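Local coordinates for protein with a SET domain within carboxy region (PDB 4LDG), which is probably a histone H4K20 methyltransferase, this chain holding the carboxy-terminal SET domain of a longer parasite protein, at residues 219-224 and 255-260. Sequence-based numbering, arbitrary orientation.
Sequences RLINHS and EELLFD
With CG anti to its backbone N (chi1 -177°) and an extended chain beyond, E256 reaches the amide of N222, whose own CG stands anti to the carbonyl carbon. The two side chains cross at about a right angle. N222 ND2 donates an almost straight hydrogen bond of 2.8 Å to E256 OE2; the oxygen lies close to the amide plane and is met nearly along its C-O axis. ND2 also bonds R150 O. Between the two backbones, a water takes the N222 N-H and lies within hydrogen-bonding distance of L257 O (2.8 Å) and E256 OE2, spanning a gap too wide for a direct bond.

Farther along, a brief parallel bridge pairs H223 with F259. F259 N bonds N222 O at 3.2 Å, and S224 N bonds F259 O at 2.9 Å, approaching from above the carbonyl plane. The same F259 O takes a CA-H...O contact from H223 CA at 3.2 Å. On the buried side, the CG2 methyl of I221 lies 4.0 Å from F259 CB. D260 OD1, which accepts from G262 N, sits at the edge of the H223 ring, 3.4 Å from CE1; H223 ND1 bonds Y261 N.

Together they form the SET-domain pseudoknot, NHS segment against ELLFDY segment, by family probably beside the cofactor and active site. Strand 151-154 borders N222, E256 and L257, while strand 230-237 packs against I221 and F259.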
loop_
_atom_site.group_PDB
_atom_site.type_symbol
_atom_site.label_atom_id
_atom_site.label_comp_id
_atom_site.label_asym_id
_atom_site.label_seq_id
_atom_site.Cartn_x
_atom_site.Cartn_y
_atom_site.Cartn_z
ATOM N N ARG A 219 -0.111 -2.309 7.299
ATOM C CA ARG A 219 -0.756 -2.987 8.418
ATOM C C ARG A 219 -1.106 -2.073 9.602
ATOM O O ARG A 219 -1.890 -2.472 10.454
ATOM C CB ARG A 219 0.150 -4.112 8.929
ATOM C CG ARG A 219 1.426 -3.634 9.607
ATOM C CD ARG A 219 2.519 -4.700 9.574
ATOM N NE ARG A 219 3.530 -4.384 10.568
ATOM C CZ ARG A 219 3.476 -4.720 11.862
ATOM N NH1 ARG A 219 2.477 -5.449 12.357
ATOM N NH2 ARG A 219 4.452 -4.343 12.675
ATOM N N LEU A 220 -0.489 -0.886 9.660
ATOM C CA LEU A 220 -0.668 0.056 10.760
ATOM C C LEU A 220 -1.784 1.064 10.548
ATOM O O LEU A 220 -2.054 1.875 11.406
ATOM C CB LEU A 220 0.618 0.837 10.970
ATOM C CG LEU A 220 1.906 0.043 11.155
ATOM C CD1 LEU A 220 3.073 1.006 11.282
ATOM C CD2 LEU A 220 1.801 -0.818 12.401
ATOM N N ILE A 221 -2.424 1.035 9.400
ATOM C CA ILE A 221 -3.451 2.000 9.111
ATOM C C ILE A 221 -4.646 1.850 10.059
ATOM O O ILE A 221 -5.223 0.759 10.219
ATOM C CB ILE A 221 -3.840 1.921 7.626
ATOM C CG1 ILE A 221 -2.663 2.433 6.775
ATOM C CG2 ILE A 221 -5.063 2.746 7.352
ATOM C CD1 ILE A 221 -2.704 2.019 5.339
ATOM N N ASN A 222 -5.019 2.953 10.692
ATOM C CA ASN A 222 -6.169 2.949 11.590
ATOM C C ASN A 222 -7.508 2.838 10.889
ATOM O O ASN A 222 -7.634 3.013 9.663
ATOM C CB ASN A 222 -6.160 4.202 12.476
ATOM C CG ASN A 222 -4.989 4.209 13.422
ATOM O OD1 ASN A 222 -4.651 3.203 14.028
ATOM N ND2 ASN A 222 -4.323 5.327 13.502
ATOM N N HIS A 223 -8.510 2.553 11.702
ATOM C CA HIS A 223 -9.822 2.217 11.232
ATOM C C HIS A 223 -10.777 3.387 11.326
ATOM O O HIS A 223 -10.752 4.117 12.300
ATOM C CB HIS A 223 -10.379 1.088 12.085
ATOM C CG HIS A 223 -11.838 0.856 11.882
ATOM N ND1 HIS A 223 -12.330 0.249 10.754
ATOM C CD2 HIS A 223 -12.913 1.176 12.643
ATOM C CE1 HIS A 223 -13.647 0.181 10.828
ATOM N NE2 HIS A 223 -14.024 0.740 11.965
ATOM N N SER A 224 -11.610 3.550 10.300
ATOM C CA SER A 224 -12.751 4.448 10.354
ATOM C C SER A 224 -13.881 4.050 9.395
ATOM O O SER A 224 -13.675 3.910 8.180
ATOM C CB SER A 224 -12.333 5.874 10.063
ATOM O OG SER A 224 -13.518 6.634 9.887
ATOM N N GLU A 255 -2.322 14.402 5.923
ATOM C CA GLU A 255 -3.586 13.792 6.295
ATOM C C GLU A 255 -3.414 12.296 6.599
ATOM O O GLU A 255 -2.653 11.576 5.947
ATOM C CB GLU A 255 -4.573 14.043 5.161
ATOM C CG GLU A 255 -5.869 13.269 5.162
ATOM C CD GLU A 255 -6.837 13.837 4.123
ATOM O OE1 GLU A 255 -6.400 14.515 3.149
ATOM O OE2 GLU A 255 -8.050 13.613 4.282
ATOM N N GLU A 256 -4.130 11.834 7.611
ATOM C CA GLU A 256 -4.022 10.457 8.069
ATOM C C GLU A 256 -4.667 9.552 7.046
ATOM O O GLU A 256 -5.675 9.921 6.488
ATOM C CB GLU A 256 -4.696 10.272 9.432
ATOM C CG GLU A 256 -4.551 8.843 9.983
ATOM C CD GLU A 256 -5.111 8.613 11.391
ATOM O OE1 GLU A 256 -5.699 9.542 11.977
ATOM O OE2 GLU A 256 -4.957 7.485 11.918
ATOM N N LEU A 257 -4.094 8.366 6.817
ATOM C CA LEU A 257 -4.763 7.366 6.004
ATOM C C LEU A 257 -5.712 6.596 6.905
ATOM O O LEU A 257 -5.348 6.166 8.006
ATOM C CB LEU A 257 -3.776 6.400 5.378
ATOM C CG LEU A 257 -2.633 6.993 4.557
ATOM C CD1 LEU A 257 -1.888 5.891 3.824
ATOM C CD2 LEU A 257 -3.150 8.025 3.586
ATOM N N LEU A 258 -6.931 6.421 6.424
ATOM C CA LEU A 258 -7.964 5.701 7.161
ATOM C C LEU A 258 -8.696 4.716 6.255
ATOM O O LEU A 258 -8.945 4.996 5.101
ATOM C CB LEU A 258 -8.951 6.681 7.808
ATOM C CG LEU A 258 -8.361 7.593 8.899
ATOM C CD1 LEU A 258 -9.302 8.730 9.306
ATOM C CD2 LEU A 258 -7.978 6.754 10.114
ATOM N N PHE A 259 -9.037 3.571 6.830
ATOM C CA PHE A 259 -9.623 2.475 6.138
ATOM C C PHE A 259 -10.766 1.904 6.976
ATOM O O PHE A 259 -10.640 1.749 8.190
ATOM C CB PHE A 259 -8.548 1.398 5.925
ATOM C CG PHE A 259 -9.057 0.180 5.251
ATOM C CD1 PHE A 259 -9.585 0.255 3.974
ATOM C CD2 PHE A 259 -9.035 -1.042 5.890
ATOM C CE1 PHE A 259 -10.100 -0.890 3.354
ATOM C CE2 PHE A 259 -9.521 -2.178 5.271
ATOM C CZ PHE A 259 -10.041 -2.109 3.995
ATOM N N ASP A 260 -11.872 1.569 6.319
ATOM C CA ASP A 260 -12.976 0.891 6.970
ATOM C C ASP A 260 -12.710 -0.596 6.920
ATOM O O ASP A 260 -12.915 -1.223 5.892
ATOM C CB ASP A 260 -14.286 1.199 6.257
ATOM C CG ASP A 260 -15.475 0.487 6.889
ATOM O OD1 ASP A 260 -15.270 -0.269 7.849
ATOM O OD2 ASP A 260 -16.618 0.685 6.430
HETATM O O HOH W 1 -3.495 5.687 10.048
#